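Local coordinates for protein interleukin-1beta (Gallus gallus, PDB 2WRY) that is a secreted inflammatory cytokine of the interleukin-1 family that probably signals by binding the interleukin-1 receptor, at residues Val103-Ser115 with Arg122-Cys134. Numbering follows the deposited sequence.
Sequences VELTRFIFYRLDS and RFESAAFPGWFIC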
ATOM      1  N   VAL A 103       7.894  16.429   5.988  1.00 19.97           N
ATOM      2  CA  VAL A 103       6.493  16.241   5.600  1.00 20.04           C
ATOM      3  C   VAL A 103       6.437  15.644   4.196  1.00 20.09           C
ATOM      4  O   VAL A 103       5.644  14.743   3.921  1.00 19.12           O
ATOM      5  CB  VAL A 103       5.672  17.577   5.712  1.00 20.72           C
ATOM      6  CG1 VAL A 103       4.250  17.399   5.198  1.00 22.51           C
ATOM      7  CG2 VAL A 103       5.644  18.048   7.155  1.00 21.09           C
ATOM      8  N   GLU A 104       7.323  16.123   3.329  1.00 20.55           N
ATOM      9  CA  GLU A 104       7.404  15.649   1.935  1.00 20.96           C
ATOM     10  C   GLU A 104       7.624  14.141   1.867  1.00 19.30           C
ATOM     11  O   GLU A 104       6.912  13.454   1.153  1.00 18.55           O
ATOM     12  CB  GLU A 104       8.525  16.358   1.169  1.00 23.62           C
ATOM     13  CG  GLU A 104       8.366  16.282  -0.332  1.00 29.85           C
ATOM     14  CD  GLU A 104       9.700  16.217  -1.087  1.00 36.30           C
ATOM     15  OE1 GLU A 104      10.785  16.237  -0.442  1.00 39.98           O
ATOM     16  OE2 GLU A 104       9.656  16.151  -2.347  1.00 41.15           O
ATOM     17  N   LEU A 105       8.619  13.646   2.606  1.00 17.33           N
ATOM     18  CA  LEU A 105       8.962  12.205   2.560  1.00 16.57           C
ATOM     19  C   LEU A 105       7.931  11.354   3.285  1.00 16.07           C
ATOM     20  O   LEU A 105       7.847  10.157   3.047  1.00 14.91           O
ATOM     21  CB  LEU A 105      10.340  11.959   3.161  1.00 16.52           C
ATOM     22  CG  LEU A 105      11.488  12.413   2.262  1.00 16.85           C
ATOM     23  CD1 LEU A 105      12.758  12.399   3.098  1.00 18.37           C
ATOM     24  CD2 LEU A 105      11.579  11.494   1.044  1.00 17.85           C
ATOM     25  N   THR A 106       7.155  11.966   4.174  1.00 15.44           N
ATOM     26  CA  THR A 106       6.097  11.215   4.869  1.00 15.35           C
ATOM     27  C   THR A 106       5.049  10.639   3.896  1.00 14.46           C
ATOM     28  O   THR A 106       4.328   9.692   4.261  1.00 14.62           O
ATOM     29  CB  THR A 106       5.477  12.046   6.007  1.00 16.58           C
ATOM     30  OG1 THR A 106       6.507  12.325   6.970  1.00 19.00           O
ATOM     31  CG2 THR A 106       4.356  11.284   6.698  1.00 18.13           C
ATOM     32  N   ARG A 107       5.013  11.136   2.651  1.00 13.54           N
ATOM     33  CA  ARG A 107       4.132  10.578   1.604  1.00 13.48           C
ATOM     34  C   ARG A 107       4.319   9.071   1.416  1.00 12.78           C
ATOM     35  O   ARG A 107       3.378   8.372   0.989  1.00 13.13           O
ATOM     36  CB  ARG A 107       4.330  11.307   0.251  1.00 13.85           C
ATOM     37  CG  ARG A 107       5.641  10.995  -0.476  1.00 15.12           C
ATOM     38  CD  ARG A 107       5.753  11.895  -1.677  1.00 16.37           C
ATOM     39  NE  ARG A 107       6.879  11.604  -2.564  1.00 17.34           N
ATOM     40  CZ  ARG A 107       8.087  12.143  -2.428  1.00 16.49           C
ATOM     41  NH1 ARG A 107       8.356  12.926  -1.385  1.00 17.84           N
ATOM     42  NH2 ARG A 107       9.050  11.851  -3.295  1.00 17.91           N
ATOM     43  N   PHE A 108       5.521   8.575   1.732  1.00 12.90           N
ATOM     44  CA  PHE A 108       5.825   7.156   1.551  1.00 12.06           C
ATOM     45  C   PHE A 108       5.429   6.283   2.720  1.00 12.24           C
ATOM     46  O   PHE A 108       5.504   5.068   2.602  1.00 12.93           O
ATOM     47  CB  PHE A 108       7.328   6.965   1.359  1.00 11.96           C
ATOM     48  CG  PHE A 108       7.823   7.507   0.053  1.00 12.15           C
ATOM     49  CD1 PHE A 108       7.474   6.887  -1.150  1.00 14.35           C
ATOM     50  CD2 PHE A 108       8.646   8.632   0.028  1.00 14.19           C
ATOM     51  CE1 PHE A 108       7.947   7.366  -2.377  1.00 15.50           C
ATOM     52  CE2 PHE A 108       9.114   9.141  -1.207  1.00 14.95           C
ATOM     53  CZ  PHE A 108       8.769   8.510  -2.395  1.00 15.14           C
ATOM     54  N   ILE A 109       5.031   6.887   3.843  1.00 12.00           N
ATOM     55  CA  ILE A 109       4.771   6.123   5.062  1.00 12.57           C
ATOM     56  C   ILE A 109       3.284   5.814   5.239  1.00 12.48           C
ATOM     57  O   ILE A 109       2.425   6.683   5.076  1.00 12.80           O
ATOM     58  CB  ILE A 109       5.338   6.846   6.335  1.00 13.44           C
ATOM     59  CG1 ILE A 109       6.863   6.963   6.263  1.00 15.01           C
ATOM     60  CG2 ILE A 109       4.927   6.127   7.637  1.00 13.81           C
ATOM     61  CD1 ILE A 109       7.582   5.611   6.206  1.00 18.57           C
ATOM     62  N   PHE A 110       3.011   4.553   5.555  1.00 11.17           N
ATOM     63  CA  PHE A 110       1.672   4.060   5.916  1.00 11.51           C
ATOM     64  C   PHE A 110       1.769   3.406   7.265  1.00 12.47           C
ATOM     65  O   PHE A 110       2.813   2.867   7.618  1.00 14.19           O
ATOM     66  CB  PHE A 110       1.174   3.023   4.896  1.00 12.34           C
ATOM     67  CG  PHE A 110       1.031   3.582   3.498  1.00 10.53           C
ATOM     68  CD1 PHE A 110       2.149   3.734   2.666  1.00 11.61           C
ATOM     69  CD2 PHE A 110      -0.220   3.976   3.012  1.00 11.60           C
ATOM     70  CE1 PHE A 110       2.013   4.259   1.355  1.00 12.34           C
ATOM     71  CE2 PHE A 110      -0.377   4.518   1.713  1.00 13.48           C
ATOM     72  CZ  PHE A 110       0.762   4.671   0.884  1.00 13.72           C
ATOM     73  N   TYR A 111       0.686   3.451   8.043  1.00 11.78           N
ATOM     74  CA  TYR A 111       0.616   2.607   9.232  1.00 13.07           C
ATOM     75  C   TYR A 111      -0.039   1.292   8.898  1.00 13.28           C
ATOM     76  O   TYR A 111      -1.160   1.236   8.371  1.00 13.42           O
ATOM     77  CB  TYR A 111      -0.122   3.327  10.347  1.00 13.74           C
ATOM     78  CG  TYR A 111       0.656   4.535  10.822  1.00 16.10           C
ATOM     79  CD1 TYR A 111       1.799   4.375  11.614  1.00 18.55           C
ATOM     80  CD2 TYR A 111       0.270   5.824  10.480  1.00 19.47           C
ATOM     81  CE1 TYR A 111       2.522   5.463  12.077  1.00 19.98           C
ATOM     82  CE2 TYR A 111       1.021   6.943  10.934  1.00 20.16           C
ATOM     83  CZ  TYR A 111       2.138   6.732  11.734  1.00 19.68           C
ATOM     84  OH  TYR A 111       2.911   7.793  12.209  1.00 24.91           O
ATOM     85  N   ARG A 112       0.725   0.233   9.130  1.00 13.62           N
ATOM     86  CA  ARG A 112       0.235  -1.115   8.943  1.00 13.73           C
ATOM     87  C   ARG A 112      -0.597  -1.454  10.173  1.00 14.05           C
ATOM     88  O   ARG A 112      -0.072  -1.463  11.297  1.00 15.30           O
ATOM     89  CB  ARG A 112       1.407  -2.081   8.858  1.00 14.19           C
ATOM     90  CG  ARG A 112       0.929  -3.507   8.758  1.00 15.55           C
ATOM     91  CD  ARG A 112       2.048  -4.503   8.464  1.00 17.16           C
ATOM     92  NE  ARG A 112       1.561  -5.873   8.672  1.00 19.44           N
ATOM     93  CZ  ARG A 112       2.200  -6.967   8.259  1.00 24.81           C
ATOM     94  NH1 ARG A 112       3.355  -6.867   7.593  1.00 25.69           N
ATOM     95  NH2 ARG A 112       1.681  -8.171   8.500  1.00 27.74           N
ATOM     96  N   LEU A 113      -1.886  -1.709   9.961  1.00 14.87           N
ATOM     97  CA  LEU A 113      -2.801  -1.950  11.082  1.00 15.59           C
ATOM     98  C   LEU A 113      -3.242  -3.398  11.017  1.00 16.47           C
ATOM     99  O   LEU A 113      -4.097  -3.757  10.211  1.00 16.17           O
ATOM    100  CB  LEU A 113      -3.997  -0.988  11.000  1.00 15.58           C
ATOM    101  CG  LEU A 113      -3.635   0.498  10.872  1.00 17.31           C
ATOM    102  CD1 LEU A 113      -4.877   1.294  10.546  1.00 19.08           C
ATOM    103  CD2 LEU A 113      -3.047   0.975  12.165  1.00 20.02           C
ATOM    104  N   ASP A 114      -2.635  -4.233  11.852  1.00 18.50           N
ATOM    105  CA  ASP A 114      -2.973  -5.645  11.854  1.00 20.28           C
ATOM    106  C   ASP A 114      -4.074  -5.974  12.856  1.00 21.57           C
ATOM    107  O   ASP A 114      -4.132  -5.391  13.956  1.00 22.95           O
ATOM    108  CB  ASP A 114      -1.759  -6.478  12.223  1.00 19.80           C
ATOM    109  CG  ASP A 114      -0.714  -6.539  11.113  1.00 22.95           C
ATOM    110  OD1 ASP A 114      -1.030  -6.288   9.918  1.00 23.01           O
ATOM    111  OD2 ASP A 114       0.442  -6.882  11.454  1.00 27.98           O
ATOM    112  N   SER A 115      -4.927  -6.909  12.461  1.00 22.43           N
ATOM    113  CA  SER A 115      -5.949  -7.473  13.332  1.00 24.66           C
ATOM    114  C   SER A 115      -5.447  -8.889  13.558  1.00 26.86           C
ATOM    115  O   SER A 115      -5.745  -9.794  12.760  1.00 26.85           O
ATOM    116  CB  SER A 115      -7.306  -7.438  12.642  1.00 24.94           C
ATOM    117  OG  SER A 115      -7.763  -6.083  12.535  1.00 26.87           O
ATOM    118  N   ARG A 122      -4.980  -3.471   7.445  1.00 11.55           N
ATOM    119  CA  ARG A 122      -5.330  -2.256   6.690  1.00 11.74           C
ATOM    120  C   ARG A 122      -4.073  -1.389   6.660  1.00 11.71           C
ATOM    121  O   ARG A 122      -3.167  -1.539   7.511  1.00 11.78           O
ATOM    122  CB  ARG A 122      -6.521  -1.517   7.313  1.00 12.27           C
ATOM    123  CG  ARG A 122      -7.730  -2.396   7.482  1.00 14.94           C
ATOM    124  CD  ARG A 122      -9.008  -1.607   7.657  1.00 18.72           C
ATOM    125  NE  ARG A 122      -8.979  -0.741   8.817  1.00 19.13           N
ATOM    126  CZ  ARG A 122      -9.905   0.195   9.102  1.00 22.65           C
ATOM    127  NH1 ARG A 122     -10.977   0.367   8.341  1.00 23.94           N
ATOM    128  NH2 ARG A 122      -9.747   0.941  10.164  1.00 23.18           N
ATOM    129  N   PHE A 123      -4.021  -0.497   5.678  1.00 12.15           N
ATOM    130  CA  PHE A 123      -2.887   0.430   5.549  1.00 11.89           C
ATOM    131  C   PHE A 123      -3.383   1.856   5.512  1.00 11.54           C
ATOM    132  O   PHE A 123      -4.068   2.235   4.560  1.00 11.51           O
ATOM    133  CB  PHE A 123      -2.099   0.141   4.258  1.00 11.12           C
ATOM    134  CG  PHE A 123      -1.388  -1.168   4.264  1.00 12.24           C
ATOM    135  CD1 PHE A 123      -0.181  -1.312   4.926  1.00 12.70           C
ATOM    136  CD2 PHE A 123      -1.905  -2.227   3.547  1.00 13.63           C
ATOM    137  CE1 PHE A 123       0.486  -2.534   4.921  1.00 13.24           C
ATOM    138  CE2 PHE A 123      -1.254  -3.475   3.534  1.00 13.84           C
ATOM    139  CZ  PHE A 123      -0.047  -3.621   4.205  1.00 13.40           C
ATOM    140  N   GLU A 124      -3.051   2.619   6.550  1.00 11.45           N
ATOM    141  CA  GLU A 124      -3.479   4.016   6.650  1.00 11.48           C
ATOM    142  C   GLU A 124      -2.340   4.945   6.265  1.00 12.09           C
ATOM    143  O   GLU A 124      -1.229   4.787   6.767  1.00 13.01           O
ATOM    144  CB  GLU A 124      -3.924   4.328   8.079  1.00 12.66           C
ATOM    145  CG  GLU A 124      -4.484   5.763   8.225  1.00 12.62           C
ATOM    146  CD  GLU A 124      -4.996   6.057   9.623  1.00 16.79           C
ATOM    147  OE1 GLU A 124      -4.842   5.192  10.530  1.00 20.34           O
ATOM    148  OE2 GLU A 124      -5.544   7.169   9.824  1.00 18.62           O
ATOM    149  N   SER A 125      -2.615   5.896   5.386  1.00 11.90           N
ATOM    150  CA  SER A 125      -1.587   6.898   5.038  1.00 11.97           C
ATOM    151  C   SER A 125      -1.148   7.730   6.234  1.00 12.82           C
ATOM    152  O   SER A 125      -1.989   8.255   6.970  1.00 13.83           O
ATOM    153  CB  SER A 125      -2.118   7.829   3.940  1.00 12.33           C
ATOM    154  OG  SER A 125      -1.171   8.837   3.673  1.00 13.50           O
ATOM    155  N   ALA A 126       0.165   7.918   6.385  1.00 12.77           N
ATOM    156  CA  ALA A 126       0.679   8.850   7.392  1.00 14.15           C
ATOM    157  C   ALA A 126       0.549  10.305   6.936  1.00 14.91           C
ATOM    158  O   ALA A 126       0.378  11.212   7.783  1.00 15.96           O
ATOM    159  CB  ALA A 126       2.147   8.542   7.753  1.00 14.49           C
ATOM    160  N   ALA A 127       0.672  10.541   5.626  1.00 14.71           N
ATOM    161  CA  ALA A 127       0.582  11.895   5.069  1.00 15.63           C
ATOM    162  C   ALA A 127      -0.858  12.359   5.033  1.00 15.37           C
ATOM    163  O   ALA A 127      -1.126  13.566   5.145  1.00 16.23           O
ATOM    164  CB  ALA A 127       1.180  11.948   3.680  1.00 15.67           C
ATOM    165  N   PHE A 128      -1.772  11.400   4.868  1.00 13.89           N
ATOM    166  CA  PHE A 128      -3.215  11.667   4.811  1.00 13.02           C
ATOM    167  C   PHE A 128      -3.943  10.807   5.840  1.00 12.96           C
ATOM    168  O   PHE A 128      -4.627   9.861   5.462  1.00 13.54           O
ATOM    169  CB  PHE A 128      -3.780  11.379   3.412  1.00 13.82           C
ATOM    170  CG  PHE A 128      -3.325  12.363   2.370  1.00 12.76           C
ATOM    171  CD1 PHE A 128      -4.165  13.396   1.926  1.00 15.40           C
ATOM    172  CD2 PHE A 128      -2.038  12.251   1.820  1.00 16.38           C
ATOM    173  CE1 PHE A 128      -3.714  14.305   0.944  1.00 15.75           C
ATOM    174  CE2 PHE A 128      -1.593  13.160   0.846  1.00 15.39           C
ATOM    175  CZ  PHE A 128      -2.436  14.178   0.417  1.00 17.42           C
ATOM    176  N   PRO A 129      -3.808  11.141   7.137  1.00 13.46           N
ATOM    177  CA  PRO A 129      -4.490  10.340   8.153  1.00 13.23           C
ATOM    178  C   PRO A 129      -5.989  10.216   7.846  1.00 12.39           C
ATOM    179  O   PRO A 129      -6.612  11.185   7.353  1.00 13.44           O
ATOM    180  CB  PRO A 129      -4.244  11.113   9.468  1.00 14.24           C
ATOM    181  CG  PRO A 129      -3.160  12.088   9.185  1.00 15.29           C
ATOM    182  CD  PRO A 129      -2.992  12.230   7.716  1.00 13.82           C
ATOM    183  N   GLY A 130      -6.550   9.019   8.092  1.00 12.08           N
ATOM    184  CA  GLY A 130      -7.947   8.782   7.756  1.00 11.95           C
ATOM    185  C   GLY A 130      -8.160   8.231   6.367  1.00 12.14           C
ATOM    186  O   GLY A 130      -9.276   7.819   6.022  1.00 13.27           O
ATOM    187  N   TRP A 131      -7.078   8.182   5.575  1.00 11.59           N
ATOM    188  CA  TRP A 131      -7.109   7.597   4.228  1.00 10.75           C
ATOM    189  C   TRP A 131      -6.389   6.260   4.195  1.00 11.25           C
ATOM    190  O   TRP A 131      -5.306   6.105   4.780  1.00 12.72           O
ATOM    191  CB  TRP A 131      -6.501   8.565   3.201  1.00 11.33           C
ATOM    192  CG  TRP A 131      -7.405   9.753   3.033  1.00 11.00           C
ATOM    193  CD1 TRP A 131      -7.594  10.792   3.922  1.00 14.23           C
ATOM    194  CD2 TRP A 131      -8.239  10.028   1.907  1.00 10.73           C
ATOM    195  NE1 TRP A 131      -8.522  11.683   3.413  1.00 15.43           N
ATOM    196  CE2 TRP A 131      -8.926  11.233   2.176  1.00 12.14           C
ATOM    197  CE3 TRP A 131      -8.476   9.366   0.702  1.00 11.45           C
ATOM    198  CZ2 TRP A 131      -9.844  11.776   1.278  1.00 14.05           C
ATOM    199  CZ3 TRP A 131      -9.391   9.873  -0.170  1.00 13.78           C
ATOM    200  CH2 TRP A 131     -10.060  11.098   0.108  1.00 12.53           C
ATOM    201  N   PHE A 132      -7.042   5.310   3.550  1.00 10.65           N
ATOM    202  CA  PHE A 132      -6.604   3.923   3.541  1.00 10.61           C
ATOM    203  C   PHE A 132      -6.483   3.374   2.143  1.00 11.42           C
ATOM    204  O   PHE A 132      -7.271   3.717   1.249  1.00 11.69           O
ATOM    205  CB  PHE A 132      -7.617   3.041   4.299  1.00 10.95           C
ATOM    206  CG  PHE A 132      -7.744   3.351   5.766  1.00 11.26           C
ATOM    207  CD1 PHE A 132      -7.174   2.528   6.718  1.00 13.66           C
ATOM    208  CD2 PHE A 132      -8.481   4.458   6.200  1.00 12.09           C
ATOM    209  CE1 PHE A 132      -7.293   2.825   8.091  1.00 15.08           C
ATOM    210  CE2 PHE A 132      -8.618   4.730   7.574  1.00 13.03           C
ATOM    211  CZ  PHE A 132      -8.041   3.904   8.506  1.00 13.94           C
ATOM    212  N   ILE A 133      -5.491   2.503   1.945  1.00 10.24           N
ATOM    213  CA  ILE A 133      -5.321   1.874   0.636  1.00 10.75           C
ATOM    214  C   ILE A 133      -6.517   0.967   0.351  1.00 11.78           C
ATOM    215  O   ILE A 133      -6.910   0.147   1.204  1.00 10.98           O
ATOM    216  CB  ILE A 133      -4.019   1.044   0.539  1.00 10.69           C
ATOM    217  CG1 ILE A 133      -2.788   1.929   0.803  1.00 11.76           C
ATOM    218  CG2 ILE A 133      -3.969   0.335  -0.836  1.00 11.98           C
ATOM    219  CD1 ILE A 133      -1.486   1.175   0.740  1.00 12.20           C
ATOM    220  N   CYS A 134      -7.120   1.131  -0.813  1.00 11.39           N
ATOM    221  CA  CYS A 134      -8.324   0.358  -1.122  1.00 11.78           C
ATOM    222  C   CYS A 134      -8.380  -0.167  -2.540  1.00 12.85           C
ATOM    223  O   CYS A 134      -7.733   0.343  -3.452  1.00 12.55           O
ATOM    224  CB  CYS A 134      -9.597   1.174  -0.840  1.00 12.83           C
ATOM    225  SG  CYS A 134      -9.750   2.611  -1.927  1.00 16.48           S
TER
HETATM  226  O   HOH W   1       1.360   8.227   3.039  1.00 15.97           O
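Ile109 O is gripped twice: Ala126 N donates to it at 2.9 Å, and a water donates a hydrogen bond to it at 2.8 Å. That water also donates to Arg107 O and accepts from Ser125 OG, bridging the two segments at one end of an antiparallel beta hairpin, strands 110-115 and 120-125 of the interleukin-1 beta-trefoil. Further along, Tyr111 pairs with Glu124 and Leu113 with Arg122, each through two backbone bonds; the shortest runs from Tyr111 N to Glu124 O, 2.7 Å, in the carbonyl plane. Phe110 and Phe123 point to one face of the hairpin, where Leu69 and Leu89 also touch the Phe110 side chain. With CG beside its own backbone N (chi1 -62°), Phe110 brings its ring against Ile133, whose CD1 sits over one face, 4.1 Å from the centroid, in a CH-pi contact. Replacing Phe110 by an alanine is likely to leave Ile133 CD1 without its aromatic platform and to open a gap beside Ser125 CA. Just past the paired residues, Ala126 CB fits among Thr106 CG2, Ile109 CG2 and Tyr111 CE2; on the hairpin face of Tyr111 and Glu124, Leu113 CD1 meets the edge of the Phe132 ring, 3.8 Å from CE1. Glu124, extended with CG anti to the backbone N (chi1 -176°), passes CG over one face of that ring, toward its rim. Its carboxylate reaches the type II turn 128-131, where OE2 takes the Gly130 N-H on its anti lone pair at 2.7 Å.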